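Local coordinates for protein 16S rRNA (adenine(1408)-N(1))-methyltransferase (Catenulispora acidiphila, PDB 4X1O) that probably methylates N1 of adenine 1408 in 16S rRNA with S-adenosyl-L-methionine as methyl donor, a modification linked to aminoglycoside resistance, at residues T61-A66 with S218-R223; A156-S161 with L198-A203; S165-R168 with E174-D177. All blocks are in the same frame, centred on the assembly; numbering follows the deposited sequence.

Contact 1 of 3, residues T61-A66 with S218-R223; sequences TAYRQA and SSWARR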
ATOM      1  N   THR A  61       3.058   0.687   9.674  1.00 21.45           N
ATOM      2  CA  THR A  61       1.653   0.328   9.498  1.00 22.08           C
ATOM      3  C   THR A  61       1.513  -1.145   9.087  1.00 18.73           C
ATOM      4  O   THR A  61       0.659  -1.866   9.609  1.00 19.07           O
ATOM      5  CB  THR A  61       0.982   1.252   8.464  1.00 24.42           C
ATOM      6  OG1 THR A  61       1.152   2.605   8.891  1.00 29.66           O
ATOM      7  CG2 THR A  61      -0.502   0.950   8.347  1.00 30.20           C
ATOM      8  N   ALA A  62       2.371  -1.585   8.173  1.00 20.37           N
ATOM      9  CA  ALA A  62       2.415  -2.981   7.747  1.00 22.81           C
ATOM     10  C   ALA A  62       2.772  -3.889   8.913  1.00 19.42           C
ATOM     11  O   ALA A  62       2.192  -4.957   9.087  1.00 17.96           O
ATOM     12  CB  ALA A  62       3.415  -3.161   6.617  1.00 22.55           C
ATOM     13  N   TYR A  63       3.735  -3.450   9.711  1.00 16.07           N
ATOM     14  CA  TYR A  63       4.145  -4.212  10.889  1.00 17.93           C
ATOM     15  C   TYR A  63       2.979  -4.416  11.853  1.00 17.44           C
ATOM     16  O   TYR A  63       2.754  -5.519  12.324  1.00 17.05           O
ATOM     17  CB  TYR A  63       5.289  -3.490  11.586  1.00 19.77           C
ATOM     18  CG  TYR A  63       5.679  -4.066  12.928  1.00 20.61           C
ATOM     19  CD1 TYR A  63       6.452  -5.217  13.013  1.00 21.36           C
ATOM     20  CD2 TYR A  63       5.289  -3.447  14.113  1.00 23.77           C
ATOM     21  CE1 TYR A  63       6.826  -5.741  14.255  1.00 22.74           C
ATOM     22  CE2 TYR A  63       5.650  -3.963  15.353  1.00 30.94           C
ATOM     23  CZ  TYR A  63       6.415  -5.107  15.419  1.00 29.89           C
ATOM     24  OH  TYR A  63       6.768  -5.604  16.662  1.00 31.71           O
ATOM     25  N   ARG A  64       2.227  -3.351  12.124  1.00 18.54           N
ATOM     26  CA  ARG A  64       1.090  -3.442  13.020  1.00 23.15           C
ATOM     27  C   ARG A  64      -0.001  -4.354  12.459  1.00 20.94           C
ATOM     28  O   ARG A  64      -0.636  -5.067  13.226  1.00 21.32           O
ATOM     29  CB  ARG A  64       0.522  -2.047  13.323  1.00 22.52           C
ATOM     30  CG  ARG A  64       1.473  -1.174  14.149  1.00 29.32           C
ATOM     31  CD  ARG A  64       0.821   0.140  14.586  1.00 37.40           C
ATOM     32  NE  ARG A  64      -0.290  -0.096  15.504  1.00 38.07           N
ATOM     33  CZ  ARG A  64      -1.494   0.452  15.380  1.00 47.27           C
ATOM     34  NH1 ARG A  64      -1.745   1.284  14.376  1.00 40.63           N
ATOM     35  NH2 ARG A  64      -2.445   0.176  16.267  1.00 50.10           N
ATOM     36  N   GLN A  65      -0.220  -4.326  11.141  1.00 20.30           N
ATOM     37  CA  GLN A  65      -1.127  -5.287  10.517  1.00 18.75           C
ATOM     38  C   GLN A  65      -0.672  -6.721  10.742  1.00 18.20           C
ATOM     39  O   GLN A  65      -1.468  -7.584  11.077  1.00 18.11           O
ATOM     40  CB  GLN A  65      -1.242  -5.039   9.021  1.00 17.53           C
ATOM     41  CG  GLN A  65      -1.965  -3.757   8.658  1.00 22.13           C
ATOM     42  CD  GLN A  65      -1.766  -3.411   7.203  1.00 25.85           C
ATOM     43  OE1 GLN A  65      -0.823  -3.884   6.574  1.00 24.06           O
ATOM     44  NE2 GLN A  65      -2.665  -2.605   6.652  1.00 30.23           N
ATOM     45  N   ALA A  66       0.614  -6.964  10.510  1.00 14.43           N
ATOM     46  CA  ALA A  66       1.171  -8.299  10.659  1.00 15.09           C
ATOM     47  C   ALA A  66       1.017  -8.785  12.100  1.00 15.28           C
ATOM     48  O   ALA A  66       0.701  -9.952  12.332  1.00 16.77           O
ATOM     49  CB  ALA A  66       2.645  -8.311  10.229  1.00 16.81           C
ATOM     50  N   SER A 218       1.034   4.998  10.422  1.00 30.92           N
ATOM     51  CA  SER A 218       1.836   4.851  11.637  1.00 29.12           C
ATOM     52  C   SER A 218       3.295   5.163  11.339  1.00 32.59           C
ATOM     53  O   SER A 218       3.780   4.951  10.230  1.00 36.58           O
ATOM     54  CB  SER A 218       1.714   3.433  12.209  1.00 31.99           C
ATOM     55  OG  SER A 218       0.379   3.135  12.580  1.00 46.99           O
ATOM     56  N   SER A 219       4.001   5.659  12.344  1.00 36.29           N
ATOM     57  CA  SER A 219       5.415   5.944  12.205  1.00 38.70           C
ATOM     58  C   SER A 219       6.125   5.693  13.521  1.00 36.00           C
ATOM     59  O   SER A 219       5.537   5.861  14.585  1.00 43.92           O
ATOM     60  CB  SER A 219       5.640   7.391  11.753  1.00 42.15           C
ATOM     61  OG  SER A 219       7.025   7.679  11.681  1.00 51.57           O
ATOM     62  N   TRP A 220       7.387   5.293  13.441  1.00 35.11           N
ATOM     63  CA  TRP A 220       8.211   5.079  14.624  1.00 43.27           C
ATOM     64  C   TRP A 220       8.580   6.416  15.254  1.00 45.74           C
ATOM     65  O   TRP A 220       9.007   6.471  16.403  1.00 45.42           O
ATOM     66  CB  TRP A 220       9.477   4.279  14.275  1.00 44.19           C
ATOM     67  CG  TRP A 220       9.195   2.876  13.808  1.00 40.81           C
ATOM     68  CD1 TRP A 220       9.466   2.350  12.576  1.00 39.47           C
ATOM     69  CD2 TRP A 220       8.571   1.831  14.561  1.00 39.02           C
ATOM     70  NE1 TRP A 220       9.062   1.035  12.520  1.00 33.17           N
ATOM     71  CE2 TRP A 220       8.496   0.695  13.720  1.00 36.07           C
ATOM     72  CE3 TRP A 220       8.062   1.742  15.860  1.00 39.55           C
ATOM     73  CZ2 TRP A 220       7.942  -0.512  14.141  1.00 34.49           C
ATOM     74  CZ3 TRP A 220       7.505   0.537  16.274  1.00 38.30           C
ATOM     75  CH2 TRP A 220       7.450  -0.569  15.416  1.00 36.06           C
ATOM     76  N   ALA A 221       8.387   7.492  14.498  1.00 52.04           N
ATOM     77  CA  ALA A 221       8.665   8.834  14.990  1.00 59.27           C
ATOM     78  C   ALA A 221       7.521   9.357  15.853  1.00 59.60           C
ATOM     79  O   ALA A 221       7.725  10.201  16.728  1.00 65.86           O
ATOM     80  CB  ALA A 221       8.919   9.779  13.830  1.00 59.13           C
ATOM     81  N   ARG A 222       6.316   8.854  15.605  1.00 52.41           N
ATOM     82  CA  ARG A 222       5.143   9.316  16.334  1.00 51.27           C
ATOM     83  C   ARG A 222       4.576   8.241  17.253  1.00 47.61           C
ATOM     84  O   ARG A 222       4.278   7.123  16.827  1.00 41.89           O
ATOM     85  CB  ARG A 222       4.054   9.793  15.367  1.00 51.37           C
ATOM     86  CG  ARG A 222       2.843  10.396  16.069  1.00 56.82           C
ATOM     87  CD  ARG A 222       1.850  11.020  15.095  1.00 56.28           C
ATOM     88  NE  ARG A 222       1.043  10.016  14.408  1.00 61.33           N
ATOM     89  CZ  ARG A 222       1.254   9.605  13.161  1.00 59.81           C
ATOM     90  NH1 ARG A 222       2.250  10.116  12.452  1.00 59.45           N
ATOM     91  NH2 ARG A 222       0.465   8.685  12.623  1.00 60.34           N
ATOM     92  N   ARG A 223       4.436   8.593  18.522  1.00 50.82           N
ATOM     93  CA  ARG A 223       3.734   7.761  19.488  1.00 47.61           C
ATOM     94  C   ARG A 223       2.320   7.453  18.992  1.00 46.42           C
ATOM     95  O   ARG A 223       1.656   8.325  18.438  1.00 49.61           O
ATOM     96  CB  ARG A 223       3.673   8.476  20.838  1.00 55.34           C
ATOM     97  CG  ARG A 223       3.055   7.675  21.967  1.00 71.89           C
ATOM     98  CD  ARG A 223       4.108   7.313  22.999  1.00 86.05           C
ATOM     99  NE  ARG A 223       3.949   5.952  23.498  1.00 96.82           N
ATOM    100  CZ  ARG A 223       4.918   5.260  24.085  1.00103.34           C
ATOM    101  NH1 ARG A 223       6.116   5.806  24.245  1.00108.20           N
ATOM    102  NH2 ARG A 223       4.692   4.024  24.512  1.00103.17           N
TER
HETATM  103  O   HOH W   1       3.886   3.108   8.143  1.00 36.16           O
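Thr61, in the first turn of helix 60-68, takes the backbone of Ser218 on its hydroxyl: Ser218 N donates to Thr61 OG1 over 2.8 Å. The bond is bent, with 143° at the hydrogen. OG1 lies anti to the carbonyl carbon of Thr61 (chi1 -56°), beside the backbone N, which turns it to the loop while CG2 takes the place anti to the backbone N. The same two residues are joined again through a water that accepts from Thr61 N at 3.0 Å and donates to Ser218 O at 2.8 Å. Both backbone groups of Ser218 are thus tied to the start of the helix.

One helical turn on, Arg64 lies alongside the Ser218 side chain. Its CD lies 3.6 Å from Ser218 OG, and the bend at chi3 turns the guanidinium so that the hydroxyl sits at its edge, near its plane. That hydroxyl is hydrogen-bonded to Asp214 O.

Tyr63 and Trp220 make the apolar part. Tyr63 CD2 meets Trp220 CH2 at 3.8 Å, the ring planes inclined at 55° with centroids 5.6 Å apart, an oblique pairing. Each ring is also held at its polar end, Tyr63 OH by Gly98 O and Trp220 NE1 by Thr87 OG1, and Arg90 makes a cation-pi contact with the indole.

Thr61 binds S-adenosyl-L-methionine and Ser218 S-adenosyl-L-homocysteine in structures of this enzyme, so the bond and the water probably couple the start of the 218-223 loop to the cosubstrate pocket.

Contact 2 of 3, residues A156-S161 with L198-A203; sequences APLEIS and LGWQVA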
ATOM      1  N   ALA A 156      -9.864  -9.399  -5.690  1.00 13.39           N
ATOM      2  CA  ALA A 156      -9.217  -8.691  -4.588  1.00 14.35           C
ATOM      3  C   ALA A 156      -9.650  -7.237  -4.511  1.00 14.48           C
ATOM      4  O   ALA A 156      -9.681  -6.557  -5.532  1.00 15.80           O
ATOM      5  CB  ALA A 156      -7.675  -8.761  -4.738  1.00 16.64           C
ATOM      6  N   PRO A 157      -9.959  -6.750  -3.302  1.00 15.68           N
ATOM      7  CA  PRO A 157     -10.245  -5.322  -3.151  1.00 18.18           C
ATOM      8  C   PRO A 157      -8.972  -4.494  -3.197  1.00 20.67           C
ATOM      9  O   PRO A 157      -7.893  -4.940  -2.783  1.00 19.81           O
ATOM     10  CB  PRO A 157     -10.892  -5.212  -1.762  1.00 21.88           C
ATOM     11  CG  PRO A 157     -10.986  -6.595  -1.229  1.00 27.83           C
ATOM     12  CD  PRO A 157     -10.091  -7.481  -2.032  1.00 18.27           C
ATOM     13  N   LEU A 158      -9.108  -3.296  -3.746  1.00 15.56           N
ATOM     14  CA  LEU A 158      -8.069  -2.295  -3.663  1.00 16.24           C
ATOM     15  C   LEU A 158      -8.597  -1.178  -2.793  1.00 18.43           C
ATOM     16  O   LEU A 158      -9.710  -0.715  -2.992  1.00 17.73           O
ATOM     17  CB  LEU A 158      -7.686  -1.777  -5.034  1.00 17.20           C
ATOM     18  CG  LEU A 158      -6.898  -0.465  -5.074  1.00 18.99           C
ATOM     19  CD1 LEU A 158      -5.440  -0.654  -4.656  1.00 21.32           C
ATOM     20  CD2 LEU A 158      -6.982   0.111  -6.472  1.00 22.88           C
ATOM     21  N   GLU A 159      -7.821  -0.762  -1.804  1.00 14.53           N
ATOM     22  CA  GLU A 159      -8.254   0.336  -0.941  1.00 13.48           C
ATOM     23  C   GLU A 159      -7.187   1.401  -1.037  1.00 20.35           C
ATOM     24  O   GLU A 159      -6.021   1.123  -0.780  1.00 20.28           O
ATOM     25  CB  GLU A 159      -8.434  -0.106   0.510  1.00 24.43           C
ATOM     26  CG  GLU A 159      -9.686  -0.925   0.765  1.00 48.58           C
ATOM     27  CD  GLU A 159      -9.364  -2.340   1.186  1.00 76.03           C
ATOM     28  OE1 GLU A 159      -8.176  -2.721   1.104  1.00 82.68           O
ATOM     29  OE2 GLU A 159     -10.292  -3.066   1.604  1.00 85.85           O
ATOM     30  N   ILE A 160      -7.573   2.605  -1.449  1.00 15.10           N
ATOM     31  CA  ILE A 160      -6.630   3.710  -1.542  1.00 14.91           C
ATOM     32  C   ILE A 160      -7.055   4.755  -0.530  1.00 18.60           C
ATOM     33  O   ILE A 160      -8.239   5.080  -0.438  1.00 18.43           O
ATOM     34  CB  ILE A 160      -6.594   4.326  -2.946  1.00 17.96           C
ATOM     35  CG1 ILE A 160      -6.149   3.294  -3.980  1.00 19.84           C
ATOM     36  CG2 ILE A 160      -5.677   5.545  -2.984  1.00 16.40           C
ATOM     37  CD1 ILE A 160      -6.355   3.790  -5.409  1.00 21.45           C
ATOM     38  N   SER A 161      -6.101   5.262   0.241  1.00 16.89           N
ATOM     39  CA  SER A 161      -6.404   6.257   1.264  1.00 16.86           C
ATOM     40  C   SER A 161      -5.446   7.408   1.101  1.00 21.96           C
ATOM     41  O   SER A 161      -4.231   7.254   1.294  1.00 23.21           O
ATOM     42  CB  SER A 161      -6.290   5.669   2.680  1.00 21.65           C
ATOM     43  OG  SER A 161      -7.364   4.791   2.973  1.00 25.76           O
ATOM     44  N   LEU A 198      -8.249  -0.622 -16.643  1.00 17.88           N
ATOM     45  CA  LEU A 198      -7.055  -1.361 -16.270  1.00 19.92           C
ATOM     46  C   LEU A 198      -7.347  -2.463 -15.263  1.00 22.94           C
ATOM     47  O   LEU A 198      -6.434  -3.065 -14.717  1.00 19.82           O
ATOM     48  CB  LEU A 198      -6.000  -0.395 -15.737  1.00 20.76           C
ATOM     49  CG  LEU A 198      -5.423   0.420 -16.906  1.00 27.57           C
ATOM     50  CD1 LEU A 198      -4.519   1.534 -16.422  1.00 30.46           C
ATOM     51  CD2 LEU A 198      -4.668  -0.495 -17.867  1.00 34.22           C
ATOM     52  N   GLY A 199      -8.623  -2.751 -15.045  1.00 18.58           N
ATOM     53  CA  GLY A 199      -8.981  -3.897 -14.230  1.00 17.29           C
ATOM     54  C   GLY A 199      -9.344  -3.618 -12.781  1.00 17.08           C
ATOM     55  O   GLY A 199      -9.313  -4.520 -11.954  1.00 15.67           O
ATOM     56  N   TRP A 200      -9.697  -2.377 -12.476  1.00 17.54           N
ATOM     57  CA  TRP A 200     -10.188  -2.015 -11.155  1.00 15.50           C
ATOM     58  C   TRP A 200     -11.582  -1.422 -11.235  1.00 15.73           C
ATOM     59  O   TRP A 200     -11.756  -0.270 -11.652  1.00 16.70           O
ATOM     60  CB  TRP A 200      -9.264  -1.013 -10.470  1.00 16.39           C
ATOM     61  CG  TRP A 200      -7.921  -1.571 -10.055  1.00 16.74           C
ATOM     62  CD1 TRP A 200      -6.698  -1.200 -10.534  1.00 22.63           C
ATOM     63  CD2 TRP A 200      -7.683  -2.565  -9.061  1.00 13.09           C
ATOM     64  NE1 TRP A 200      -5.707  -1.910  -9.901  1.00 17.70           N
ATOM     65  CE2 TRP A 200      -6.282  -2.757  -8.991  1.00 21.31           C
ATOM     66  CE3 TRP A 200      -8.513  -3.319  -8.223  1.00 15.16           C
ATOM     67  CZ2 TRP A 200      -5.698  -3.659  -8.110  1.00 18.19           C
ATOM     68  CZ3 TRP A 200      -7.928  -4.227  -7.341  1.00 15.60           C
ATOM     69  CH2 TRP A 200      -6.525  -4.388  -7.298  1.00 19.30           C
ATOM     70  N   GLN A 201     -12.571  -2.211 -10.842  1.00 13.38           N
ATOM     71  CA  GLN A 201     -13.961  -1.748 -10.897  1.00 13.29           C
ATOM     72  C   GLN A 201     -14.242  -0.983  -9.602  1.00 17.61           C
ATOM     73  O   GLN A 201     -14.271  -1.565  -8.522  1.00 14.91           O
ATOM     74  CB  GLN A 201     -14.910  -2.931 -11.077  1.00 13.60           C
ATOM     75  CG  GLN A 201     -16.359  -2.540 -11.425  1.00 16.35           C
ATOM     76  CD  GLN A 201     -16.490  -2.100 -12.871  1.00 20.61           C
ATOM     77  OE1 GLN A 201     -16.079  -2.816 -13.794  1.00 26.23           O
ATOM     78  NE2 GLN A 201     -17.053  -0.912 -13.085  1.00 21.89           N
ATOM     79  N   VAL A 202     -14.427   0.329  -9.710  1.00 15.18           N
ATOM     80  CA  VAL A 202     -14.597   1.158  -8.514  1.00 15.17           C
ATOM     81  C   VAL A 202     -15.923   0.855  -7.800  1.00 18.47           C
ATOM     82  O   VAL A 202     -16.974   0.757  -8.433  1.00 16.60           O
ATOM     83  CB  VAL A 202     -14.507   2.653  -8.886  1.00 15.99           C
ATOM     84  CG1 VAL A 202     -14.855   3.545  -7.685  1.00 19.19           C
ATOM     85  CG2 VAL A 202     -13.083   2.979  -9.375  1.00 19.79           C
ATOM     86  N   ALA A 203     -15.871   0.708  -6.480  1.00 14.74           N
ATOM     87  CA  ALA A 203     -17.067   0.383  -5.697  1.00 16.81           C
ATOM     88  C   ALA A 203     -17.558   1.543  -4.836  1.00 18.29           C
ATOM     89  O   ALA A 203     -18.764   1.678  -4.584  1.00 22.99           O
ATOM     90  CB  ALA A 203     -16.795  -0.831  -4.814  1.00 22.11           C
TER
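Leu158 lies over one face of the Trp200 indole, and nearly all the close packing is made by these two side chains. Leu158 CB stands 3.6 Å from the centroid of the six-membered ring, 21° off its normal, a CH-pi contact whose shortest approach is Leu158 CB to Trp200 CZ3 at 3.4 Å. With CG anti to the backbone N (chi1 164°), Leu158 also lays its CD2 branch over the middle of the indole, 3.8 Å from Trp200 CD2. Ala156 meets the same ring differently: its carbonyl O lies at the edge, in the ring plane, 3.4 Å from Trp200 CZ3.

Past this patch the segments part. Ile160 sends its CB toward 198-203, yet its side chain makes no contact with that segment, and on the other strand Gln201 and Ala203 lie exposed to solvent without touching 156-161.

No hydrogen bond joins the two segments, since strand 229-239 runs between their strands and is antiparallel to both; its Ala237 and Ala239 also touch Trp200. Gly199, at positive phi, closes helix 191-197 with a Schellman motif just before the tryptophan. On the helical side Arg149 of helix 142-151 packs against the indole, whose NE1 makes a weak hydrogen bond to Leu145 O, while Leu158 rests on Val124 and Val126 of strand 123-127.

Contact 3 of 3, residues S165-R168 with E174-D177; sequences SIWR and EIRD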
ATOM      1  N   SER A 165      -4.920  16.821   3.206  1.00 27.25           N
ATOM      2  CA  SER A 165      -4.111  17.961   3.616  1.00 25.81           C
ATOM      3  C   SER A 165      -2.972  18.218   2.636  1.00 25.87           C
ATOM      4  O   SER A 165      -2.372  19.289   2.651  1.00 27.29           O
ATOM      5  CB  SER A 165      -3.551  17.758   5.025  1.00 33.58           C
ATOM      6  OG  SER A 165      -2.635  16.680   5.054  1.00 39.78           O
ATOM      7  N   ILE A 166      -2.682  17.250   1.768  1.00 23.80           N
ATOM      8  CA  ILE A 166      -1.640  17.458   0.758  1.00 22.69           C
ATOM      9  C   ILE A 166      -2.042  18.532  -0.254  1.00 27.72           C
ATOM     10  O   ILE A 166      -1.203  19.054  -0.972  1.00 24.60           O
ATOM     11  CB  ILE A 166      -1.299  16.164  -0.009  1.00 30.06           C
ATOM     12  CG1 ILE A 166      -2.518  15.649  -0.779  1.00 27.70           C
ATOM     13  CG2 ILE A 166      -0.741  15.103   0.937  1.00 29.28           C
ATOM     14  CD1 ILE A 166      -2.220  14.412  -1.629  1.00 34.67           C
ATOM     15  N   TRP A 167      -3.324  18.874  -0.319  1.00 23.47           N
ATOM     16  CA  TRP A 167      -3.718  19.916  -1.260  1.00 24.30           C
ATOM     17  C   TRP A 167      -3.824  21.276  -0.588  1.00 27.02           C
ATOM     18  O   TRP A 167      -4.300  22.245  -1.189  1.00 28.95           O
ATOM     19  CB  TRP A 167      -5.013  19.517  -1.970  1.00 27.96           C
ATOM     20  CG  TRP A 167      -4.710  18.854  -3.289  1.00 37.49           C
ATOM     21  CD1 TRP A 167      -4.081  19.424  -4.362  1.00 41.34           C
ATOM     22  CD2 TRP A 167      -4.926  17.490  -3.640  1.00 28.07           C
ATOM     23  NE1 TRP A 167      -3.937  18.512  -5.375  1.00 35.07           N
ATOM     24  CE2 TRP A 167      -4.444  17.315  -4.956  1.00 36.26           C
ATOM     25  CE3 TRP A 167      -5.495  16.399  -2.982  1.00 37.07           C
ATOM     26  CZ2 TRP A 167      -4.520  16.099  -5.621  1.00 39.50           C
ATOM     27  CZ3 TRP A 167      -5.568  15.193  -3.650  1.00 41.58           C
ATOM     28  CH2 TRP A 167      -5.084  15.052  -4.952  1.00 38.19           C
ATOM     29  N   ARG A 168      -3.326  21.362   0.644  1.00 25.66           N
ATOM     30  CA  ARG A 168      -3.176  22.652   1.305  1.00 32.79           C
ATOM     31  C   ARG A 168      -1.702  23.022   1.298  1.00 34.70           C
ATOM     32  O   ARG A 168      -0.848  22.152   1.449  1.00 37.67           O
ATOM     33  CB  ARG A 168      -3.729  22.604   2.729  1.00 39.95           C
ATOM     34  CG  ARG A 168      -5.195  22.204   2.783  1.00 55.09           C
ATOM     35  CD  ARG A 168      -6.072  23.251   2.111  1.00 67.69           C
ATOM     36  NE  ARG A 168      -7.225  22.658   1.439  1.00 75.18           N
ATOM     37  CZ  ARG A 168      -7.622  22.978   0.211  1.00 80.87           C
ATOM     38  NH1 ARG A 168      -6.961  23.897  -0.484  1.00 84.24           N
ATOM     39  NH2 ARG A 168      -8.681  22.387  -0.322  1.00 80.63           N
ATOM     40  N   GLU A 174       4.854  16.610  -6.407  1.00 17.60           N
ATOM     41  CA  GLU A 174       4.316  15.566  -7.266  1.00 16.52           C
ATOM     42  C   GLU A 174       2.837  15.764  -7.608  1.00 18.54           C
ATOM     43  O   GLU A 174       2.331  15.112  -8.517  1.00 22.59           O
ATOM     44  CB  GLU A 174       4.541  14.176  -6.639  1.00 20.77           C
ATOM     45  CG  GLU A 174       3.962  13.977  -5.242  1.00 22.73           C
ATOM     46  CD  GLU A 174       4.992  14.203  -4.130  1.00 25.86           C
ATOM     47  OE1 GLU A 174       5.714  15.231  -4.154  1.00 22.13           O
ATOM     48  OE2 GLU A 174       5.082  13.337  -3.222  1.00 27.18           O
ATOM     49  N   ILE A 175       2.147  16.656  -6.904  1.00 17.39           N
ATOM     50  CA  ILE A 175       0.759  16.939  -7.275  1.00 18.58           C
ATOM     51  C   ILE A 175       0.439  18.417  -7.396  1.00 20.22           C
ATOM     52  O   ILE A 175      -0.730  18.766  -7.562  1.00 22.50           O
ATOM     53  CB  ILE A 175      -0.239  16.341  -6.267  1.00 18.12           C
ATOM     54  CG1 ILE A 175       0.059  16.879  -4.863  1.00 24.72           C
ATOM     55  CG2 ILE A 175      -0.196  14.814  -6.321  1.00 21.78           C
ATOM     56  CD1 ILE A 175      -1.076  16.782  -3.915  1.00 32.57           C
ATOM     57  N   ARG A 176       1.437  19.296  -7.336  1.00 18.77           N
ATOM     58  CA  ARG A 176       1.099  20.706  -7.168  1.00 24.20           C
ATOM     59  C   ARG A 176       0.546  21.320  -8.451  1.00 24.08           C
ATOM     60  O   ARG A 176      -0.065  22.383  -8.411  1.00 29.45           O
ATOM     61  CB  ARG A 176       2.290  21.515  -6.663  1.00 23.07           C
ATOM     62  CG  ARG A 176       3.416  21.708  -7.651  1.00 25.55           C
ATOM     63  CD  ARG A 176       4.577  22.432  -6.967  1.00 31.37           C
ATOM     64  NE  ARG A 176       4.252  23.817  -6.646  1.00 37.59           N
ATOM     65  CZ  ARG A 176       4.607  24.853  -7.396  1.00 43.04           C
ATOM     66  NH1 ARG A 176       5.314  24.659  -8.503  1.00 40.92           N
ATOM     67  NH2 ARG A 176       4.267  26.082  -7.038  1.00 46.84           N
ATOM     68  N   ASP A 177       0.747  20.645  -9.579  1.00 22.88           N
ATOM     69  CA  ASP A 177       0.182  21.105 -10.846  1.00 31.35           C
ATOM     70  C   ASP A 177      -1.200  20.518 -11.099  1.00 28.01           C
ATOM     71  O   ASP A 177      -1.819  20.811 -12.127  1.00 28.16           O
ATOM     72  CB  ASP A 177       1.109  20.755 -12.020  1.00 31.06           C
ATOM     73  CG  ASP A 177       1.358  19.254 -12.150  1.00 35.20           C
ATOM     74  OD1 ASP A 177       1.747  18.622 -11.134  1.00 29.70           O
ATOM     75  OD2 ASP A 177       1.182  18.714 -13.269  1.00 25.39           O
TER
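Ile175 reaches across to Ile166 and Trp167 with one methyl group, CD1, and this single group carries most of the contact.

The first kind of interaction is CH-pi. Ile175 CD1 sits over a face of the Trp167 indole, 3.7 Å from the centroid of the five-membered ring and 18° off its normal. It is displaced somewhat toward the rim, with Trp167 CE2 and NE1 each 3.6 Å from the methyl. Ile166 CG1 lies over the same face, 3.7 Å above the ring plane, so neighbouring isoleucine carbons from both segments line one side of the tryptophan.

The second is aliphatic packing. Ile166 CD1 and Ile175 CD1 are 3.5 Å apart, tighter than usual van der Waals contact, and the two side chains cross at about a right angle. In each, CG1 occupies the crowded position between backbone N and carbonyl carbon (chi1 62° in Ile166, 57° in Ile175). Ile175 then extends at chi2, which carries CD1 outward to the indole. Leu134 of helix 131-139 touches both isoleucines, and Val138 packs on Trp167.

Polar bonds surround the contact without crossing between the segments. Within the first, Arg168 N donates to Ser165 O at 3.0 Å, closing the turn that carries Ile166 and Trp167. Trp167 NE1 bonds Leu178 O, just beyond the second segment, and Arg135 of helix 131-139 takes both Glu174 O and the carboxylate of Asp177.

Between the segments themselves, two arms of the loop joining strand 157-163 to helix 183-188, the contact is therefore apolar, made of dispersion and CH-pi; the Trp167 bond to Leu178 adds a polar tie just past the second arm and probably fixes the indole, while Arg135 ties that arm to helix 131-139.

All three contacts lie in one chain whose mixed seven-stranded sheet has the strand order 3-2-1-4-5-7-6 of class I methyltransferases. Contact 1 is at the cosubstrate pocket, holding Thr61 and Ser218, with the side chain of Ser217 about 5 Å from that of Thr61. Contact 2 lies on the other side of the chain's centre, about 24 Å away between centres; its Leu158 side chain is still about 8 Å from that of the pocket residue Leu133. Contact 3 adjoins contact 2 in sequence after strand 157-163, yet their centres are about 22 Å apart. Its Ile166 and Ile175 side chains lie about 10 Å from those of Ser217 and Leu133 respectively.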